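Inorganic pyrophosphatase (PDB 6LL8) probably catalyses the metal-dependent hydrolysis of diphosphate to two phosphates, using manganese or a similar divalent cation as its cofactor. Local coordinates at residues A[14-19]-A[71-76]; A[93-98]-A[115-120]; A[106-111]-A[122-127]. All coordinates share one frame; numbering follows the deposited sequence.

Contact 1. Residues A[14-19]-A[71-76]. With MG (magnesium ion), chain D; MG (magnesium ion), chain C; 2PN (imidodiphosphoric acid), chain I.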
loop_
_atom_site.group_PDB
_atom_site.type_symbol
_atom_site.label_atom_id
_atom_site.label_comp_id
_atom_site.label_asym_id
_atom_site.label_seq_id
_atom_site.Cartn_x
_atom_site.Cartn_y
_atom_site.Cartn_z
ATOM N N SER A 14 3.189 -3.718 3.843
ATOM C CA SER A 14 4.047 -3.484 5.005
ATOM C C SER A 14 3.684 -2.167 5.679
ATOM O O SER A 14 3.727 -2.102 6.919
ATOM C CB SER A 14 5.502 -3.570 4.637
ATOM O OG SER A 14 5.814 -4.856 4.172
ATOM N N ASP A 15 3.430 -1.113 4.943
ATOM C CA ASP A 15 3.063 0.152 5.580
ATOM C C ASP A 15 1.811 -0.011 6.421
ATOM O O ASP A 15 1.762 0.449 7.571
ATOM C CB ASP A 15 2.872 1.209 4.500
ATOM C CG ASP A 15 2.786 2.652 4.918
ATOM O OD1 ASP A 15 3.304 2.970 6.029
ATOM O OD2 ASP A 15 2.286 3.483 4.124
ATOM N N SER A 16 0.799 -0.670 5.898
ATOM C CA SER A 16 -0.455 -0.884 6.628
ATOM C C SER A 16 -0.236 -1.748 7.868
ATOM O O SER A 16 -0.907 -1.521 8.881
ATOM C CB SER A 16 -1.507 -1.498 5.726
ATOM O OG SER A 16 -2.186 -0.535 4.938
ATOM N N ILE A 17 0.572 -2.786 7.787
ATOM C CA ILE A 17 0.799 -3.703 8.930
ATOM C C ILE A 17 1.700 -3.026 9.942
ATOM O O ILE A 17 1.394 -2.954 11.146
ATOM C CB ILE A 17 1.365 -5.044 8.451
ATOM C CG1 ILE A 17 0.355 -5.762 7.562
ATOM C CG2 ILE A 17 1.833 -5.878 9.620
ATOM C CD1 ILE A 17 -0.948 -6.169 8.222
ATOM N N CYS A 18 2.859 -2.578 9.494
ATOM C CA CYS A 18 3.856 -1.984 10.400
ATOM C C CYS A 18 3.323 -0.702 10.992
ATOM O O CYS A 18 3.596 -0.401 12.157
ATOM C CB CYS A 18 5.179 -1.769 9.678
ATOM S SG CYS A 18 5.915 -3.335 9.093
ATOM N N GLY A 19 2.613 0.072 10.185
ATOM C CA GLY A 19 2.012 1.296 10.717
ATOM C C GLY A 19 0.954 1.043 11.758
ATOM O O GLY A 19 0.875 1.772 12.756
ATOM N N ILE A 71 -7.764 4.609 11.065
ATOM C CA ILE A 71 -7.451 4.129 9.710
ATOM C C ILE A 71 -6.002 4.496 9.390
ATOM O O ILE A 71 -5.578 5.616 9.627
ATOM C CB ILE A 71 -8.413 4.756 8.699
ATOM C CG1 ILE A 71 -9.868 4.362 8.960
ATOM C CG2 ILE A 71 -7.986 4.481 7.258
ATOM C CD1 ILE A 71 -10.234 2.966 8.614
ATOM N N VAL A 72 -5.291 3.571 8.763
ATOM C CA VAL A 72 -3.899 3.768 8.298
ATOM C C VAL A 72 -3.857 3.533 6.795
ATOM O O VAL A 72 -4.360 2.527 6.304
ATOM C CB VAL A 72 -2.962 2.805 9.048
ATOM C CG1 VAL A 72 -1.521 2.981 8.627
ATOM C CG2 VAL A 72 -3.093 2.950 10.547
ATOM N N ASP A 73 -3.163 4.420 6.088
ATOM C CA ASP A 73 -2.637 4.119 4.741
ATOM C C ASP A 73 -3.726 4.048 3.668
ATOM O O ASP A 73 -3.445 3.494 2.598
ATOM C CB ASP A 73 -1.761 2.875 4.777
ATOM C CG ASP A 73 -0.905 2.556 3.594
ATOM O OD1 ASP A 73 -0.259 3.481 3.017
ATOM O OD2 ASP A 73 -0.832 1.356 3.294
ATOM N N HIS A 74 -4.876 4.657 3.885
ATOM C CA HIS A 74 -5.885 4.914 2.841
ATOM C C HIS A 74 -6.963 5.830 3.397
ATOM O O HIS A 74 -7.036 5.997 4.615
ATOM C CB HIS A 74 -6.513 3.611 2.334
ATOM C CG HIS A 74 -7.479 3.022 3.278
ATOM N ND1 HIS A 74 -8.845 3.218 3.132
ATOM C CD2 HIS A 74 -7.263 2.249 4.356
ATOM C CE1 HIS A 74 -9.407 2.565 4.152
ATOM N NE2 HIS A 74 -8.503 1.940 4.908
ATOM N N SER A 75 -7.867 6.290 2.532
ATOM C CA SER A 75 -9.098 6.934 3.003
ATOM C C SER A 75 -10.287 6.578 2.112
ATOM O O SER A 75 -11.123 7.449 1.823
ATOM C CB SER A 75 -8.932 8.412 3.190
ATOM O OG SER A 75 -8.534 9.073 1.996
ATOM N N GLU A 76 -10.386 5.302 1.741
ATOM C CA GLU A 76 -11.359 4.821 0.743
ATOM C C GLU A 76 -12.361 3.845 1.337
ATOM O O GLU A 76 -11.973 2.894 2.018
ATOM C CB GLU A 76 -10.631 4.042 -0.364
ATOM C CG GLU A 76 -9.565 4.822 -1.099
ATOM C CD GLU A 76 -10.030 5.981 -1.953
ATOM O OE1 GLU A 76 -11.139 5.943 -2.478
ATOM O OE2 GLU A 76 -9.259 6.936 -2.065
HETATM MG MG MG D . 1.686 3.396 2.105
HETATM MG MG MG C . -0.147 0.488 1.627
HETATM P P1 2PN I . 0.754 2.305 -0.729
HETATM O O1 2PN I . -0.369 1.568 -0.005
HETATM O O2 2PN I . 1.862 1.381 -1.161
HETATM O O3 2PN I . 1.261 3.470 0.101
HETATM N N1 2PN I . 0.089 2.956 -2.086
HETATM P P2 2PN I . 0.215 2.659 -3.704
HETATM O O4 2PN I . -1.228 2.518 -4.177
HETATM O O5 2PN I . 0.979 1.366 -3.891
HETATM O O6 2PN I . 0.904 3.845 -4.334
#
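Asp73 OD2 is gripped by two groups, one of them across the contact. The hydroxyl of Ser16 donates to it, with Ser16 OG 2.8 Å from Asp73 OD2. This bond uses the anti lone pair, the one turned away from the other oxygen. The magnesium ion of chain C binds Asp73 OD2 at 2.0 Å. The second magnesium ion, chain D, takes the other oxygen, Asp73 OD1, at 2.1 Å. The single carboxylate therefore bridges both metals.

Asp15 joins the chain D ion through its OD2, also at 2.1 Å. This shared metal brings Asp15 OD2 within 2.8 Å of Asp73 OD1. The two oxygens are not hydrogen-bonded, and the cation probably offsets their repulsion. The carboxylate planes are turned 66° apart. Asp15 CG lies anti to the backbone N (chi1 -167°), on the side of the chain D ion. Outside the contact, Asn118 ND2 is hydrogen-bonded to Asp15 OD1 and Ser117 N to Asp15 OD2.

Imidodiphosphate spans the same two metals, with O1 on the chain C ion and O3 on the chain D ion. His9 and Asp13 add ligands to the first; His95 and Asp147 add ligands to the second.

Away from the metals Val72 packs against the helix backbone: its CG1 lies 4.3 Å from Asp15 O and also meets Gly19. A CB on Gly19 would point at Val72 CG1 and clash with Asp15 O.

Acidic ligands at a helix start and just past a strand end, one of them bridging two metals, are typical of the active site of DHH-family pyrophosphatases.

Contact 2. Residues A[93-98]-A[115-120]. Unlike the reference sequence in segment 115-120: Ser117 (reference Arg). With MG (magnesium ion), chain D; 2PN (imidodiphosphoric acid), chain I.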
loop_
_atom_site.group_PDB
_atom_site.type_symbol
_atom_site.label_atom_id
_atom_site.label_comp_id
_atom_site.label_asym_id
_atom_site.label_seq_id
_atom_site.Cartn_x
_atom_site.Cartn_y
_atom_site.Cartn_z
ATOM N N VAL A 93 -4.367 8.262 9.415
ATOM C CA VAL A 93 -2.964 8.637 9.125
ATOM C C VAL A 93 -2.641 8.058 7.765
ATOM O O VAL A 93 -2.808 6.850 7.548
ATOM C CB VAL A 93 -1.991 8.197 10.231
ATOM C CG1 VAL A 93 -2.031 6.710 10.540
ATOM C CG2 VAL A 93 -0.593 8.653 9.878
ATOM N N ASP A 94 -2.202 8.903 6.827
ATOM C CA ASP A 94 -2.130 8.440 5.431
ATOM C C ASP A 94 -1.289 9.379 4.602
ATOM O O ASP A 94 -0.881 10.455 5.043
ATOM C CB ASP A 94 -3.544 8.297 4.859
ATOM C CG ASP A 94 -3.624 7.583 3.527
ATOM O OD1 ASP A 94 -2.695 6.770 3.235
ATOM O OD2 ASP A 94 -4.597 7.811 2.798
ATOM N N HIS A 95 -1.098 8.985 3.349
ATOM C CA HIS A 95 -0.320 9.702 2.320
ATOM C C HIS A 95 -0.927 9.492 0.929
ATOM O O HIS A 95 -0.223 9.614 -0.062
ATOM C CB HIS A 95 1.149 9.298 2.389
ATOM C CG HIS A 95 1.464 7.861 2.082
ATOM N ND1 HIS A 95 2.561 7.534 1.327
ATOM C CD2 HIS A 95 0.918 6.682 2.470
ATOM C CE1 HIS A 95 2.641 6.199 1.277
ATOM N NE2 HIS A 95 1.667 5.638 1.958
ATOM N N HIS A 96 -2.218 9.174 0.867
ATOM C CA HIS A 96 -2.968 9.025 -0.391
ATOM C C HIS A 96 -3.860 10.232 -0.646
ATOM O O HIS A 96 -4.056 11.078 0.244
ATOM C CB HIS A 96 -3.833 7.752 -0.372
ATOM C CG HIS A 96 -3.034 6.495 -0.452
ATOM N ND1 HIS A 96 -2.470 5.880 0.669
ATOM C CD2 HIS A 96 -2.695 5.712 -1.511
ATOM C CE1 HIS A 96 -1.809 4.796 0.263
ATOM N NE2 HIS A 96 -1.943 4.658 -1.058
ATOM N N LYS A 97 -4.443 10.272 -1.831
ATOM C CA LYS A 97 -5.548 11.170 -2.133
ATOM C C LYS A 97 -6.634 11.036 -1.083
ATOM O O LYS A 97 -6.747 10.010 -0.395
ATOM C CB LYS A 97 -6.099 10.821 -3.510
ATOM C CG LYS A 97 -6.906 9.535 -3.593
ATOM C CD LYS A 97 -7.269 9.210 -5.035
ATOM C CE LYS A 97 -8.003 7.907 -5.222
ATOM N NZ LYS A 97 -9.350 7.911 -4.611
ATOM N N LEU A 98 -7.462 12.065 -1.003
ATOM C CA LEU A 98 -8.619 12.027 -0.101
ATOM C C LEU A 98 -9.739 11.248 -0.775
ATOM O O LEU A 98 -10.258 11.664 -1.807
ATOM C CB LEU A 98 -9.068 13.435 0.241
ATOM C CG LEU A 98 -10.211 13.526 1.236
ATOM C CD1 LEU A 98 -9.852 12.855 2.558
ATOM C CD2 LEU A 98 -10.609 14.963 1.458
ATOM N N GLY A 115 6.240 9.913 1.218
ATOM C CA GLY A 115 6.477 8.570 0.678
ATOM C C GLY A 115 5.879 7.421 1.436
ATOM O O GLY A 115 5.741 6.367 0.840
ATOM N N CYS A 116 5.529 7.579 2.704
ATOM C CA CYS A 116 5.101 6.426 3.510
ATOM C C CYS A 116 4.235 6.885 4.677
ATOM O O CYS A 116 4.579 7.890 5.319
ATOM C CB CYS A 116 6.323 5.672 3.976
ATOM S SG CYS A 116 5.939 4.160 4.873
ATOM N N SER A 117 3.188 6.132 5.009
ATOM C CA SER A 117 2.401 6.472 6.200
ATOM C C SER A 117 3.277 6.456 7.438
ATOM O O SER A 117 3.051 7.245 8.374
ATOM C CB SER A 117 1.253 5.509 6.412
ATOM O OG SER A 117 0.329 5.490 5.350
ATOM N N ASN A 118 4.247 5.565 7.512
ATOM C CA ASN A 118 5.112 5.454 8.703
ATOM C C ASN A 118 5.992 6.683 8.864
ATOM O O ASN A 118 6.410 6.937 10.007
ATOM C CB ASN A 118 5.912 4.148 8.717
ATOM C CG ASN A 118 5.130 2.985 9.285
ATOM O OD1 ASN A 118 5.141 2.812 10.510
ATOM N ND2 ASN A 118 4.379 2.259 8.463
ATOM N N THR A 119 6.254 7.439 7.807
ATOM C CA THR A 119 6.947 8.747 7.951
ATOM C C THR A 119 6.074 9.672 8.786
ATOM O O THR A 119 6.577 10.414 9.665
ATOM C CB THR A 119 7.298 9.309 6.588
ATOM O OG1 THR A 119 8.163 8.358 5.969
ATOM C CG2 THR A 119 7.947 10.668 6.655
ATOM N N VAL A 120 4.777 9.677 8.506
ATOM C CA VAL A 120 3.828 10.517 9.266
ATOM C C VAL A 120 3.699 9.974 10.695
ATOM O O VAL A 120 3.648 10.749 11.654
ATOM C CB VAL A 120 2.473 10.583 8.561
ATOM C CG1 VAL A 120 1.581 11.594 9.284
ATOM C CG2 VAL A 120 2.613 10.954 7.100
HETATM MG MG MG D . 1.686 3.396 2.105
HETATM P P1 2PN I . 0.754 2.305 -0.729
HETATM O O1 2PN I . -0.369 1.568 -0.005
HETATM O O2 2PN I . 1.862 1.381 -1.161
HETATM O O3 2PN I . 1.261 3.470 0.101
HETATM N N1 2PN I . 0.089 2.956 -2.086
HETATM P P2 2PN I . 0.215 2.659 -3.704
HETATM O O4 2PN I . -1.228 2.518 -4.177
HETATM O O5 2PN I . 0.979 1.366 -3.891
HETATM O O6 2PN I . 0.904 3.845 -4.334
#
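Gly115 O meets the ring of His95, 3.1 Å from His95 CE1. His95 is the middle residue of Asp94-His95-His96, the DHH signature that names this phosphoesterase family. Its imidazole lies with one face on the start of helix 117-128 and points its NE2 at the metal. His95 CG sits between the backbone N and the carbonyl carbon (chi1 64°), the crowded position. His95 NE2 binds the magnesium ion of chain D at 2.2 Å, while ND1 is hydrogen-bonded to Val114 O, just before Gly115. With a bond at each ring nitrogen, the ring is probably fixed in its rotation.

Cys116 lies against one face of that ring, its CA 3.2 Å above the plane and toward the rim. It is also the N-cap of the helix: its SG accepts a weak bond from Asn118 N.

Ser117 N lies over the same face. Ser117 OG comes within 3.2 Å of His95 CD2, but its polar partner is Asp73 OD1, outside the contact.

Ser117 OG also lies near Asp94 OD1, which accepts from two donors. His96 ND1 donates to the syn lone pair of Asp94 OD1 at 2.7 Å, almost straight (179°), with the oxygen in the plane of the His96 ring. His95 N comes from above the carboxylate plane, 61° out of it. The far nitrogen, His96 NE2, accepts from imidodiphosphate N1 at 2.8 Å. An alanine in place of His96 would probably leave Asp94 OD1 without the donor on its syn lone pair and the bridging nitrogen of the ligand without its acceptor.

Val120 completes the contact one turn along the helix. Its CG2 faces Asp94 O, and its CG1 packs 3.7 Å from Val93 CG2, the two side chains running side by side in opposite senses.

Contact 3. Residues A[106-111]-A[122-127]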
loop_
_atom_site.group_PDB
_atom_site.type_symbol
_atom_site.label_atom_id
_atom_site.label_comp_id
_atom_site.label_asym_id
_atom_site.label_seq_id
_atom_site.Cartn_x
_atom_site.Cartn_y
_atom_site.Cartn_z
ATOM N N PRO A 106 -16.198 14.896 14.580
ATOM C CA PRO A 106 -14.808 15.339 14.459
ATOM C C PRO A 106 -13.852 14.171 14.691
ATOM O O PRO A 106 -14.112 13.228 15.455
ATOM C CB PRO A 106 -14.672 16.433 15.517
ATOM C CG PRO A 106 -16.070 17.000 15.577
ATOM C CD PRO A 106 -16.978 15.795 15.453
ATOM N N LEU A 107 -12.705 14.260 14.039
ATOM C CA LEU A 107 -11.663 13.212 14.048
ATOM C C LEU A 107 -10.291 13.850 13.897
ATOM O O LEU A 107 -10.179 15.057 13.632
ATOM C CB LEU A 107 -11.887 12.172 12.940
ATOM C CG LEU A 107 -11.466 12.582 11.526
ATOM C CD1 LEU A 107 -11.425 11.358 10.625
ATOM C CD2 LEU A 107 -12.361 13.664 10.920
ATOM N N GLU A 108 -9.256 13.047 14.064
ATOM C CA GLU A 108 -7.890 13.431 13.681
ATOM C C GLU A 108 -7.564 12.936 12.296
ATOM O O GLU A 108 -7.884 11.792 11.952
ATOM C CB GLU A 108 -6.860 12.686 14.492
ATOM C CG GLU A 108 -6.854 13.027 15.934
ATOM C CD GLU A 108 -5.545 12.665 16.605
ATOM O OE1 GLU A 108 -4.760 11.789 16.105
ATOM O OE2 GLU A 108 -5.301 13.329 17.574
ATOM N N CYS A 109 -6.938 13.781 11.498
ATOM C CA CYS A 109 -6.279 13.325 10.268
ATOM C C CYS A 109 -4.863 13.857 10.283
ATOM O O CYS A 109 -4.630 15.071 10.400
ATOM C CB CYS A 109 -6.955 13.789 8.996
ATOM S SG CYS A 109 -8.693 13.290 8.876
ATOM N N TRP A 110 -3.923 12.925 10.153
ATOM C CA TRP A 110 -2.495 13.196 9.924
ATOM C C TRP A 110 -2.208 12.688 8.525
ATOM O O TRP A 110 -1.838 11.529 8.355
ATOM C CB TRP A 110 -1.638 12.502 10.974
ATOM C CG TRP A 110 -1.742 13.010 12.370
ATOM C CD1 TRP A 110 -2.739 12.783 13.263
ATOM C CD2 TRP A 110 -0.713 13.712 13.051
ATOM N NE1 TRP A 110 -2.407 13.340 14.451
ATOM C CE2 TRP A 110 -1.171 13.895 14.371
ATOM C CE3 TRP A 110 0.536 14.195 12.679
ATOM C CZ2 TRP A 110 -0.392 14.535 15.330
ATOM C CZ3 TRP A 110 1.313 14.817 13.638
ATOM C CH2 TRP A 110 0.841 14.988 14.933
ATOM N N ILE A 111 -2.444 13.515 7.522
ATOM C CA ILE A 111 -2.303 13.110 6.122
ATOM C C ILE A 111 -1.264 14.036 5.518
ATOM O O ILE A 111 -1.354 15.266 5.657
ATOM C CB ILE A 111 -3.656 13.105 5.382
ATOM C CG1 ILE A 111 -4.630 12.128 6.054
ATOM C CG2 ILE A 111 -3.415 12.790 3.908
ATOM C CD1 ILE A 111 -6.048 12.129 5.505
ATOM N N LYS A 122 5.995 8.585 12.409
ATOM C CA LYS A 122 7.197 9.064 13.128
ATOM C C LYS A 122 6.964 10.504 13.566
ATOM O O LYS A 122 7.344 10.862 14.692
ATOM C CB LYS A 122 8.421 8.879 12.240
ATOM C CG LYS A 122 9.733 8.856 12.978
ATOM C CD LYS A 122 10.296 10.122 13.349
ATOM C CE LYS A 122 11.667 9.900 14.001
ATOM N NZ LYS A 122 12.217 11.216 14.303
ATOM N N MET A 123 6.365 11.322 12.722
ATOM C CA MET A 123 6.036 12.720 13.110
ATOM C C MET A 123 5.110 12.723 14.323
ATOM O O MET A 123 5.230 13.622 15.167
ATOM C CB MET A 123 5.343 13.476 11.976
ATOM C CG MET A 123 6.228 13.750 10.798
ATOM S SD MET A 123 5.176 14.382 9.448
ATOM C CE MET A 123 6.376 14.532 8.128
ATOM N N MET A 124 4.217 11.755 14.422
ATOM C CA MET A 124 3.339 11.669 15.606
ATOM C C MET A 124 4.137 11.322 16.860
ATOM O O MET A 124 3.933 11.944 17.921
ATOM C CB MET A 124 2.232 10.652 15.342
ATOM C CG MET A 124 1.355 11.002 14.186
ATOM S SD MET A 124 0.135 9.738 13.743
ATOM C CE MET A 124 -1.019 9.930 15.077
ATOM N N TYR A 125 5.063 10.385 16.775
ATOM C CA TYR A 125 5.924 10.084 17.925
ATOM C C TYR A 125 6.664 11.355 18.347
ATOM O O TYR A 125 6.776 11.617 19.554
ATOM C CB TYR A 125 6.958 8.998 17.631
ATOM C CG TYR A 125 6.457 7.587 17.757
ATOM C CD1 TYR A 125 5.858 6.906 16.710
ATOM C CD2 TYR A 125 6.740 6.881 18.908
ATOM C CE1 TYR A 125 5.464 5.587 16.844
ATOM C CE2 TYR A 125 6.348 5.564 19.060
ATOM C CZ TYR A 125 5.724 4.895 18.012
ATOM O OH TYR A 125 5.373 3.578 18.181
ATOM N N ASP A 126 7.177 12.114 17.391
ATOM C CA ASP A 126 7.923 13.355 17.694
ATOM C C ASP A 126 6.992 14.339 18.395
ATOM O O ASP A 126 7.413 14.997 19.373
ATOM C CB ASP A 126 8.475 14.026 16.438
ATOM C CG ASP A 126 9.559 13.283 15.693
ATOM O OD1 ASP A 126 10.176 12.423 16.264
ATOM O OD2 ASP A 126 9.781 13.645 14.502
ATOM N N PHE A 127 5.782 14.477 17.916
ATOM C CA PHE A 127 4.822 15.431 18.492
ATOM C C PHE A 127 4.560 15.086 19.956
ATOM O O PHE A 127 4.497 15.993 20.804
ATOM C CB PHE A 127 3.524 15.411 17.686
ATOM C CG PHE A 127 2.434 16.265 18.269
ATOM C CD1 PHE A 127 2.480 17.647 18.197
ATOM C CD2 PHE A 127 1.368 15.679 18.934
ATOM C CE1 PHE A 127 1.474 18.412 18.771
ATOM C CE2 PHE A 127 0.376 16.452 19.504
ATOM C CZ PHE A 127 0.422 17.818 19.403
#
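Trp110 lays one face of its indole against the side chain of Met124. Met124 CG sits over the middle of the six-membered ring, 3.6 Å from its centroid and 12° off the normal, a CH-pi contact. Met124 SD lies over the five-membered ring, 4.1 Å from that centroid, which makes a Met-aromatic contact. The methionine chain then bends (chi3 74°), placing CE 3.7 Å from Trp110 NE1. Three successive atoms of one side chain thus follow the indole from its benzene half to its pyrrole half.

Phe127 meets the indole at the rim. Trp110 CH2 is 3.9 Å from Phe127 CB and about as far from CG. The edge of the indole is turned toward the phenyl face in an offset edge-to-face pair, with the centroid of its six-membered ring 5.7 Å from that of Phe127 and the planes at 67°.

The contact joins the edge strand of a Rossmann-like parallel sheet, strand order 3-2-1-4-5-6, to the helix that follows it. The axes of strand 108-111 and helix 122-127 approach to 10.6 Å. Strand 88-94, the next in the sheet, reaches the same cluster through Val93, which touches both Trp110 and Met124. Leu23 and Leu26 of helix 14-29 also pack on Met124, which is buried, whereas Phe127 is exposed.

Along the strand, a weak bond from Trp110 NE1 to Glu108 OE1 is doubtful, since the glutamate has two conformers. In the conformer described, Glu108 OE1 is hydrogen-bonded to Tyr70 OH. On the helix, a salt bridge links Lys122 NZ to Asp126 OD1 at 3.1 Å, one turn apart and using the syn lone pair of the carboxylate.

Contacts 1 and 2 form two parts of one active site, their centres about 8 Å apart. Both reach the magnesium ion of chain D and the imidodiphosphate. They also touch directly: Glu76 OE2 and Lys97 NZ form a salt bridge of 2.7 Å. Strands 68-72 and 88-94, which carry one segment of each, are neighbours in the parallel sheet. Contact 3 lies farther out, with the Trp110 side chain about 13 Å from a magnesium ion. It shares helix 117-128 with contact 2, whose end of the helix is the one near the metal. Strand 108-111 continues the sheet beside 88-94, where Asp94 N and Trp110 O are 3.1 Å apart, probably hydrogen-bonded. Contacts 1 and 3 do not touch.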